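Local coordinates for foldase protein PrsA (Bacillus subtilis, PDB 4WO7), which assists the folding of secreted proteins outside the cell after their translocation and has peptidyl-prolyl cis-trans isomerase activity, at residues L37-Y50 and Q235-V249. Numbering follows the deposited sequence.
Sequences LTQLVQEKVLDKKY and QEAVQKVMKKADIEV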
ATOM      1  N   LEU A  37      20.518  -1.662  -1.751  1.00 54.99           N
ATOM      2  CA  LEU A  37      21.811  -1.553  -1.080  1.00 64.21           C
ATOM      3  C   LEU A  37      21.669  -1.921   0.387  1.00 58.15           C
ATOM      4  O   LEU A  37      22.563  -2.529   0.975  1.00 64.82           O
ATOM      5  CB  LEU A  37      22.397  -0.140  -1.205  1.00 61.16           C
ATOM      6  CG  LEU A  37      23.728   0.058  -0.464  1.00 60.64           C
ATOM      7  CD1 LEU A  37      24.801  -0.888  -0.989  1.00 55.67           C
ATOM      8  CD2 LEU A  37      24.204   1.501  -0.570  1.00 59.64           C
ATOM      9  N   THR A  38      20.540  -1.540   0.972  1.00 61.42           N
ATOM     10  CA  THR A  38      20.271  -1.818   2.378  1.00 63.15           C
ATOM     11  C   THR A  38      20.182  -3.323   2.621  1.00 66.83           C
ATOM     12  O   THR A  38      20.775  -3.854   3.566  1.00 66.47           O
ATOM     13  CB  THR A  38      18.964  -1.129   2.843  1.00 60.20           C
ATOM     14  OG1 THR A  38      19.102   0.297   2.728  1.00 58.70           O
ATOM     15  CG2 THR A  38      18.627  -1.483   4.292  1.00 52.52           C
ATOM     16  N   GLN A  39      19.450  -4.010   1.751  1.00 70.54           N
ATOM     17  CA  GLN A  39      19.256  -5.450   1.893  1.00 73.15           C
ATOM     18  C   GLN A  39      20.575  -6.184   1.692  1.00 54.65           C
ATOM     19  O   GLN A  39      20.929  -7.073   2.466  1.00 61.39           O
ATOM     20  CB  GLN A  39      18.214  -5.955   0.891  1.00103.01           C
ATOM     21  CG  GLN A  39      18.055  -7.469   0.856  1.00165.05           C
ATOM     22  CD  GLN A  39      16.902  -7.905  -0.028  1.00141.82           C
ATOM     23  OE1 GLN A  39      16.178  -7.079  -0.580  1.00143.04           O
ATOM     24  NE2 GLN A  39      16.722  -9.210  -0.161  1.00142.57           N
ATOM     25  N   LEU A  40      21.306  -5.793   0.655  1.00 49.10           N
ATOM     26  CA  LEU A  40      22.580  -6.424   0.324  1.00 62.93           C
ATOM     27  C   LEU A  40      23.584  -6.357   1.465  1.00 52.98           C
ATOM     28  O   LEU A  40      24.239  -7.338   1.816  1.00 76.97           O
ATOM     29  CB  LEU A  40      23.193  -5.762  -0.913  1.00 60.65           C
ATOM     30  CG  LEU A  40      22.520  -6.028  -2.256  1.00 68.34           C
ATOM     31  CD1 LEU A  40      23.120  -5.131  -3.334  1.00 76.58           C
ATOM     32  CD2 LEU A  40      22.655  -7.499  -2.640  1.00 71.36           C
ATOM     33  N   VAL A  41      23.690  -5.172   2.043  1.00 68.83           N
ATOM     34  CA  VAL A  41      24.616  -4.924   3.129  1.00 64.59           C
ATOM     35  C   VAL A  41      24.179  -5.665   4.395  1.00 59.21           C
ATOM     36  O   VAL A  41      25.000  -6.286   5.074  1.00 64.21           O
ATOM     37  CB  VAL A  41      24.744  -3.409   3.365  1.00 64.97           C
ATOM     38  CG1 VAL A  41      25.410  -3.097   4.687  1.00 62.92           C
ATOM     39  CG2 VAL A  41      25.501  -2.769   2.209  1.00 65.78           C
ATOM     40  N   GLN A  42      22.892  -5.594   4.716  1.00 60.28           N
ATOM     41  CA  GLN A  42      22.378  -6.286   5.896  1.00 59.14           C
ATOM     42  C   GLN A  42      22.509  -7.812   5.818  1.00 67.53           C
ATOM     43  O   GLN A  42      22.858  -8.464   6.804  1.00 62.17           O
ATOM     44  CB  GLN A  42      20.912  -5.924   6.133  1.00 61.31           C
ATOM     45  CG  GLN A  42      20.708  -4.527   6.682  1.00 60.64           C
ATOM     46  CD  GLN A  42      19.251  -4.186   6.911  1.00 64.06           C
ATOM     47  OE1 GLN A  42      18.367  -5.030   6.735  1.00 61.57           O
ATOM     48  NE2 GLN A  42      18.991  -2.942   7.310  1.00 63.91           N
ATOM     49  N   GLU A  43      22.244  -8.388   4.652  1.00 74.16           N
ATOM     50  CA  GLU A  43      22.354  -9.836   4.525  1.00 96.33           C
ATOM     51  C   GLU A  43      23.807 -10.292   4.552  1.00 78.90           C
ATOM     52  O   GLU A  43      24.088 -11.427   4.922  1.00 77.00           O
ATOM     53  CB  GLU A  43      21.650 -10.337   3.261  1.00126.61           C
ATOM     54  CG  GLU A  43      22.364 -10.085   1.946  1.00145.74           C
ATOM     55  CD  GLU A  43      21.480 -10.416   0.748  1.00189.16           C
ATOM     56  OE1 GLU A  43      20.274 -10.684   0.948  1.00158.76           O
ATOM     57  OE2 GLU A  43      21.987 -10.409  -0.393  1.00157.88           O
ATOM     58  N   LYS A  44      24.728  -9.412   4.172  1.00 70.24           N
ATOM     59  CA  LYS A  44      26.150  -9.728   4.293  1.00 70.65           C
ATOM     60  C   LYS A  44      26.609  -9.680   5.736  1.00 71.33           C
ATOM     61  O   LYS A  44      27.255 -10.606   6.227  1.00 83.52           O
ATOM     62  CB  LYS A  44      27.011  -8.760   3.491  1.00 73.62           C
ATOM     63  CG  LYS A  44      27.206  -9.118   2.047  1.00 75.93           C
ATOM     64  CD  LYS A  44      28.317  -8.266   1.465  1.00 83.20           C
ATOM     65  CE  LYS A  44      28.675  -8.720   0.073  1.00 89.98           C
ATOM     66  NZ  LYS A  44      27.555  -8.479  -0.870  1.00 88.15           N
ATOM     67  N   VAL A  45      26.277  -8.587   6.411  1.00 69.56           N
ATOM     68  CA  VAL A  45      26.720  -8.386   7.779  1.00 73.19           C
ATOM     69  C   VAL A  45      26.090  -9.443   8.670  1.00 73.00           C
ATOM     70  O   VAL A  45      26.786 -10.093   9.449  1.00 74.45           O
ATOM     71  CB  VAL A  45      26.399  -6.956   8.273  1.00 61.79           C
ATOM     72  CG1 VAL A  45      26.551  -6.829   9.787  1.00 61.04           C
ATOM     73  CG2 VAL A  45      27.299  -5.953   7.556  1.00 64.73           C
ATOM     74  N   LEU A  46      24.779  -9.627   8.550  1.00 72.04           N
ATOM     75  CA  LEU A  46      24.084 -10.602   9.387  1.00 67.92           C
ATOM     76  C   LEU A  46      24.503 -12.052   9.100  1.00 68.95           C
ATOM     77  O   LEU A  46      24.577 -12.866  10.019  1.00 68.78           O
ATOM     78  CB  LEU A  46      22.570 -10.464   9.232  1.00 59.00           C
ATOM     79  CG  LEU A  46      22.010  -9.120   9.709  1.00 62.07           C
ATOM     80  CD1 LEU A  46      20.505  -9.061   9.526  1.00 63.87           C
ATOM     81  CD2 LEU A  46      22.392  -8.828  11.152  1.00 60.25           C
ATOM     82  N   ASP A  47      24.786 -12.385   7.842  1.00 70.02           N
ATOM     83  CA  ASP A  47      25.175 -13.757   7.516  1.00 81.50           C
ATOM     84  C   ASP A  47      26.502 -14.121   8.148  1.00 84.76           C
ATOM     85  O   ASP A  47      26.779 -15.291   8.416  1.00 95.16           O
ATOM     86  CB  ASP A  47      25.287 -13.960   6.006  1.00 86.97           C
ATOM     87  CG  ASP A  47      25.611 -15.398   5.634  1.00105.15           C
ATOM     88  OD1 ASP A  47      25.099 -16.325   6.300  1.00108.77           O
ATOM     89  OD2 ASP A  47      26.382 -15.601   4.671  1.00113.27           O
ATOM     90  N   LYS A  48      27.319 -13.109   8.393  1.00 90.37           N
ATOM     91  CA  LYS A  48      28.610 -13.315   9.024  1.00 97.56           C
ATOM     92  C   LYS A  48      28.468 -13.435  10.543  1.00 97.01           C
ATOM     93  O   LYS A  48      29.221 -14.165  11.191  1.00 88.61           O
ATOM     94  CB  LYS A  48      29.571 -12.194   8.636  1.00101.37           C
ATOM     95  CG  LYS A  48      30.970 -12.381   9.178  1.00106.16           C
ATOM     96  CD  LYS A  48      31.900 -11.349   8.589  1.00109.76           C
ATOM     97  CE  LYS A  48      33.328 -11.581   9.027  1.00113.27           C
ATOM     98  NZ  LYS A  48      34.256 -10.633   8.358  1.00117.11           N
ATOM     99  N   LYS A  49      27.502 -12.712  11.105  1.00107.05           N
ATOM    100  CA  LYS A  49      27.265 -12.746  12.546  1.00124.53           C
ATOM    101  C   LYS A  49      26.451 -13.971  12.926  1.00112.84           C
ATOM    102  O   LYS A  49      26.928 -14.836  13.658  1.00107.84           O
ATOM    103  CB  LYS A  49      26.552 -11.470  12.998  1.00151.46           C
ATOM    104  CG  LYS A  49      26.353 -11.343  14.507  1.00162.02           C
ATOM    105  CD  LYS A  49      25.980  -9.917  14.883  1.00202.37           C
ATOM    106  CE  LYS A  49      25.905  -9.751  16.392  1.00159.14           C
ATOM    107  NZ  LYS A  49      25.589  -8.353  16.804  1.00159.58           N
ATOM    108  N   TYR A  50      25.218 -14.035  12.437  1.00105.47           N
ATOM    109  CA  TYR A  50      24.349 -15.158  12.739  1.00 99.20           C
ATOM    110  C   TYR A  50      24.567 -16.177  11.647  1.00122.23           C
ATOM    111  O   TYR A  50      24.966 -15.817  10.539  1.00111.63           O
ATOM    112  CB  TYR A  50      22.895 -14.719  12.810  1.00 84.46           C
ATOM    113  CG  TYR A  50      22.733 -13.552  13.730  1.00 78.77           C
ATOM    114  CD1 TYR A  50      22.592 -13.729  15.097  1.00 79.11           C
ATOM    115  CD2 TYR A  50      22.770 -12.264  13.233  1.00 74.00           C
ATOM    116  CE1 TYR A  50      22.469 -12.653  15.939  1.00 77.86           C
ATOM    117  CE2 TYR A  50      22.649 -11.184  14.059  1.00 81.43           C
ATOM    118  CZ  TYR A  50      22.504 -11.379  15.414  1.00 84.59           C
ATOM    119  OH  TYR A  50      22.382 -10.282  16.230  1.00 88.59           O
ATOM    120  N   GLN A 235      13.708  -3.788  11.944  1.00 81.57           N
ATOM    121  CA  GLN A 235      14.712  -2.914  11.339  1.00 76.54           C
ATOM    122  C   GLN A 235      15.378  -2.019  12.365  1.00 72.30           C
ATOM    123  O   GLN A 235      16.561  -1.697  12.249  1.00 75.29           O
ATOM    124  CB  GLN A 235      14.088  -2.048  10.242  1.00 82.59           C
ATOM    125  CG  GLN A 235      13.896  -2.763   8.922  1.00 82.31           C
ATOM    126  CD  GLN A 235      15.209  -3.277   8.366  1.00 81.91           C
ATOM    127  OE1 GLN A 235      16.206  -2.556   8.354  1.00 78.12           O
ATOM    128  NE2 GLN A 235      15.227  -4.535   7.934  1.00 82.20           N
ATOM    129  N   GLU A 236      14.614  -1.623  13.374  1.00 77.02           N
ATOM    130  CA  GLU A 236      15.166  -0.866  14.484  1.00 83.44           C
ATOM    131  C   GLU A 236      16.255  -1.708  15.144  1.00 73.43           C
ATOM    132  O   GLU A 236      17.314  -1.197  15.510  1.00 74.76           O
ATOM    133  CB  GLU A 236      14.062  -0.482  15.478  1.00 98.02           C
ATOM    134  CG  GLU A 236      14.523   0.418  16.620  1.00113.55           C
ATOM    135  CD  GLU A 236      13.414   0.732  17.610  1.00126.41           C
ATOM    136  OE1 GLU A 236      12.229   0.521  17.270  1.00129.52           O
ATOM    137  OE2 GLU A 236      13.725   1.208  18.723  1.00132.11           O
ATOM    138  N   ALA A 237      15.994  -3.003  15.288  1.00 76.23           N
ATOM    139  CA  ALA A 237      16.978  -3.914  15.862  1.00 74.98           C
ATOM    140  C   ALA A 237      18.167  -4.151  14.936  1.00 79.39           C
ATOM    141  O   ALA A 237      19.319  -4.123  15.375  1.00 84.75           O
ATOM    142  CB  ALA A 237      16.329  -5.243  16.204  1.00 75.27           C
ATOM    143  N   VAL A 238      17.884  -4.384  13.657  1.00 75.05           N
ATOM    144  CA  VAL A 238      18.924  -4.673  12.674  1.00 75.07           C
ATOM    145  C   VAL A 238      19.871  -3.484  12.535  1.00 84.44           C
ATOM    146  O   VAL A 238      21.077  -3.659  12.370  1.00 85.11           O
ATOM    147  CB  VAL A 238      18.310  -5.025  11.299  1.00 68.75           C
ATOM    148  CG1 VAL A 238      19.393  -5.135  10.220  1.00 71.57           C
ATOM    149  CG2 VAL A 238      17.558  -6.340  11.390  1.00 66.19           C
ATOM    150  N   GLN A 239      19.320  -2.276  12.616  1.00 92.64           N
ATOM    151  CA  GLN A 239      20.111  -1.066  12.419  1.00 98.16           C
ATOM    152  C   GLN A 239      21.147  -0.879  13.526  1.00 95.03           C
ATOM    153  O   GLN A 239      22.185  -0.249  13.316  1.00 94.50           O
ATOM    154  CB  GLN A 239      19.192   0.158  12.341  1.00107.59           C
ATOM    155  CG  GLN A 239      19.815   1.374  11.688  1.00137.82           C
ATOM    156  CD  GLN A 239      20.290   1.112  10.273  1.00120.14           C
ATOM    157  OE1 GLN A 239      19.889   0.133   9.641  1.00119.54           O
ATOM    158  NE2 GLN A 239      21.149   1.989   9.767  1.00121.23           N
ATOM    159  N   LYS A 240      20.864  -1.412  14.710  1.00 92.60           N
ATOM    160  CA  LYS A 240      21.849  -1.396  15.786  1.00 90.77           C
ATOM    161  C   LYS A 240      23.070  -2.223  15.424  1.00 86.64           C
ATOM    162  O   LYS A 240      24.201  -1.873  15.766  1.00 88.34           O
ATOM    163  CB  LYS A 240      21.261  -1.936  17.078  1.00 91.47           C
ATOM    164  CG  LYS A 240      20.283  -1.029  17.752  1.00 93.46           C
ATOM    165  CD  LYS A 240      19.919  -1.637  19.078  1.00 96.06           C
ATOM    166  CE  LYS A 240      18.966  -0.786  19.868  1.00101.76           C
ATOM    167  NZ  LYS A 240      18.693  -1.476  21.149  1.00105.82           N
ATOM    168  N   VAL A 241      22.829  -3.332  14.737  1.00 81.19           N
ATOM    169  CA  VAL A 241      23.906  -4.220  14.341  1.00 83.34           C
ATOM    170  C   VAL A 241      24.716  -3.530  13.259  1.00 86.44           C
ATOM    171  O   VAL A 241      25.941  -3.634  13.230  1.00 89.23           O
ATOM    172  CB  VAL A 241      23.379  -5.572  13.813  1.00 80.20           C
ATOM    173  CG1 VAL A 241      24.535  -6.489  13.459  1.00 77.36           C
ATOM    174  CG2 VAL A 241      22.489  -6.245  14.841  1.00 76.35           C
HETATM  175  N   MSE A 242      24.022  -2.807  12.384  1.00 86.67           N
HETATM  176  CA  MSE A 242      24.656  -2.171  11.240  1.00 85.78           C
HETATM  177  C   MSE A 242      25.577  -1.019  11.652  1.00 90.44           C
HETATM  178  O   MSE A 242      26.609  -0.798  11.020  1.00 87.68           O
HETATM  179  CB  MSE A 242      23.594  -1.670  10.258  1.00 86.13           C
HETATM  180  CG  MSE A 242      22.780  -2.775   9.581  1.00 85.02           C
HETATM  181 SE   MSE A 242      23.876  -4.154   8.730  1.00 89.00          SE
HETATM  182  CE  MSE A 242      25.156  -2.972   7.868  1.00188.34           C
ATOM    183  N   LYS A 243      25.215  -0.285  12.702  1.00 95.16           N
ATOM    184  CA  LYS A 243      26.096   0.772  13.205  1.00 97.98           C
ATOM    185  C   LYS A 243      27.380   0.196  13.791  1.00100.05           C
ATOM    186  O   LYS A 243      28.458   0.760  13.599  1.00103.43           O
ATOM    187  CB  LYS A 243      25.407   1.647  14.256  1.00 98.50           C
ATOM    188  CG  LYS A 243      24.476   2.706  13.693  1.00100.18           C
ATOM    189  CD  LYS A 243      23.926   3.571  14.811  1.00117.72           C
ATOM    190  CE  LYS A 243      23.136   4.747  14.275  1.00126.11           C
ATOM    191  NZ  LYS A 243      22.643   5.597  15.390  1.00131.76           N
ATOM    192  N   LYS A 244      27.267  -0.919  14.507  1.00101.08           N
ATOM    193  CA  LYS A 244      28.429  -1.526  15.147  1.00102.39           C
ATOM    194  C   LYS A 244      29.387  -2.089  14.101  1.00102.55           C
ATOM    195  O   LYS A 244      30.522  -2.446  14.418  1.00108.65           O
ATOM    196  CB  LYS A 244      28.011  -2.644  16.104  1.00107.43           C
ATOM    197  CG  LYS A 244      27.341  -2.171  17.384  1.00116.54           C
ATOM    198  CD  LYS A 244      27.277  -3.295  18.421  1.00107.96           C
ATOM    199  CE  LYS A 244      25.856  -3.786  18.708  1.00113.41           C
ATOM    200  NZ  LYS A 244      25.454  -5.009  17.958  1.00113.87           N
ATOM    201  N   ALA A 245      28.923  -2.160  12.856  1.00100.99           N
ATOM    202  CA  ALA A 245      29.746  -2.608  11.740  1.00 98.44           C
ATOM    203  C   ALA A 245      30.258  -1.362  11.048  1.00108.01           C
ATOM    204  O   ALA A 245      29.619  -0.311  11.131  1.00121.10           O
ATOM    205  CB  ALA A 245      28.937  -3.470  10.774  1.00 94.81           C
ATOM    206  N   ASP A 246      31.391  -1.459  10.360  1.00108.13           N
ATOM    207  CA  ASP A 246      31.921  -0.286   9.675  1.00106.86           C
ATOM    208  C   ASP A 246      31.499  -0.334   8.214  1.00 99.72           C
ATOM    209  O   ASP A 246      32.176  -0.919   7.364  1.00100.82           O
ATOM    210  CB  ASP A 246      33.451  -0.182   9.800  1.00115.55           C
ATOM    211  CG  ASP A 246      34.160  -1.502   9.577  1.00121.42           C
ATOM    212  OD1 ASP A 246      33.503  -2.556   9.701  1.00131.69           O
ATOM    213  OD2 ASP A 246      35.376  -1.483   9.279  1.00118.26           O
ATOM    214  N   ILE A 247      30.366   0.311   7.947  1.00 91.15           N
ATOM    215  CA  ILE A 247      29.843   0.454   6.599  1.00 82.70           C
ATOM    216  C   ILE A 247      30.294   1.777   6.029  1.00 74.39           C
ATOM    217  O   ILE A 247      30.117   2.826   6.650  1.00 81.40           O
ATOM    218  CB  ILE A 247      28.309   0.419   6.535  1.00 77.96           C
ATOM    219  CG1 ILE A 247      27.735  -0.656   7.463  1.00 80.54           C
ATOM    220  CG2 ILE A 247      27.863   0.190   5.099  1.00 67.18           C
ATOM    221  CD1 ILE A 247      28.256  -2.050   7.199  1.00 84.64           C
ATOM    222  N   GLU A 248      30.884   1.712   4.846  1.00 84.55           N
ATOM    223  CA  GLU A 248      31.344   2.893   4.139  1.00 76.85           C
ATOM    224  C   GLU A 248      30.818   2.884   2.708  1.00 75.49           C
ATOM    225  O   GLU A 248      31.263   2.087   1.880  1.00 78.17           O
ATOM    226  CB  GLU A 248      32.867   2.953   4.155  1.00 81.88           C
ATOM    227  CG  GLU A 248      33.437   4.210   3.541  1.00 90.36           C
ATOM    228  CD  GLU A 248      34.947   4.272   3.649  1.00100.80           C
ATOM    229  OE1 GLU A 248      35.543   3.329   4.213  1.00105.20           O
ATOM    230  OE2 GLU A 248      35.535   5.268   3.177  1.00102.38           O
ATOM    231  N   VAL A 249      29.859   3.757   2.424  1.00 72.65           N
ATOM    232  CA  VAL A 249      29.294   3.843   1.087  1.00 80.58           C
ATOM    233  C   VAL A 249      30.188   4.721   0.224  1.00 80.35           C
ATOM    234  O   VAL A 249      30.411   5.887   0.544  1.00 83.96           O
ATOM    235  CB  VAL A 249      27.871   4.422   1.097  1.00 82.98           C
ATOM    236  CG1 VAL A 249      27.343   4.549  -0.331  1.00 82.59           C
ATOM    237  CG2 VAL A 249      26.948   3.533   1.900  1.00 78.62           C
TER
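With CG anti to its carbonyl carbon (chi1 -74°) and the chain extended beyond, Gln42 reaches Gln235, whose own chain bends at chi2 (-59°) to present its amide. This is a knobs-into-holes contact between helices 21-49 and 231-244, whose stretches 37-49 and 235-244 cross at 78°: the Gln42 side chain fills the hole formed by Gln235, Val238, Gln239 and Met242. The two amides lie nearly coplanar, and glutamine, donor and acceptor at once, suits both places: Gln42 NE2 gives a hydrogen bond to a lone pair of Gln235 OE1 at 3.0 Å, while the return bond from Gln235 NE2 to Gln42 OE1 is weak. Tyr90 OH, from helix 81-101, also bonds Gln42 OE1. A leucine in place of Gln42 would probably leave the Gln235 amide and Tyr90 hydroxyl without these mates. Beside the amides the interface is largely apolar; the flexible methionine Met242, present as selenomethionine, bends so that SE lies 3.8 Å from Val45 CB. Compact Val41 and Val45 also meet Ile247, just before the 248-249 strand, which pairs with a strand of the second subunit. Leu46 crosses Val238 and sets CD2 3.9 Å from Val241 CG1. Val238 CG1 lies over the face of the Gln42 amide, 3.4 Å from CD.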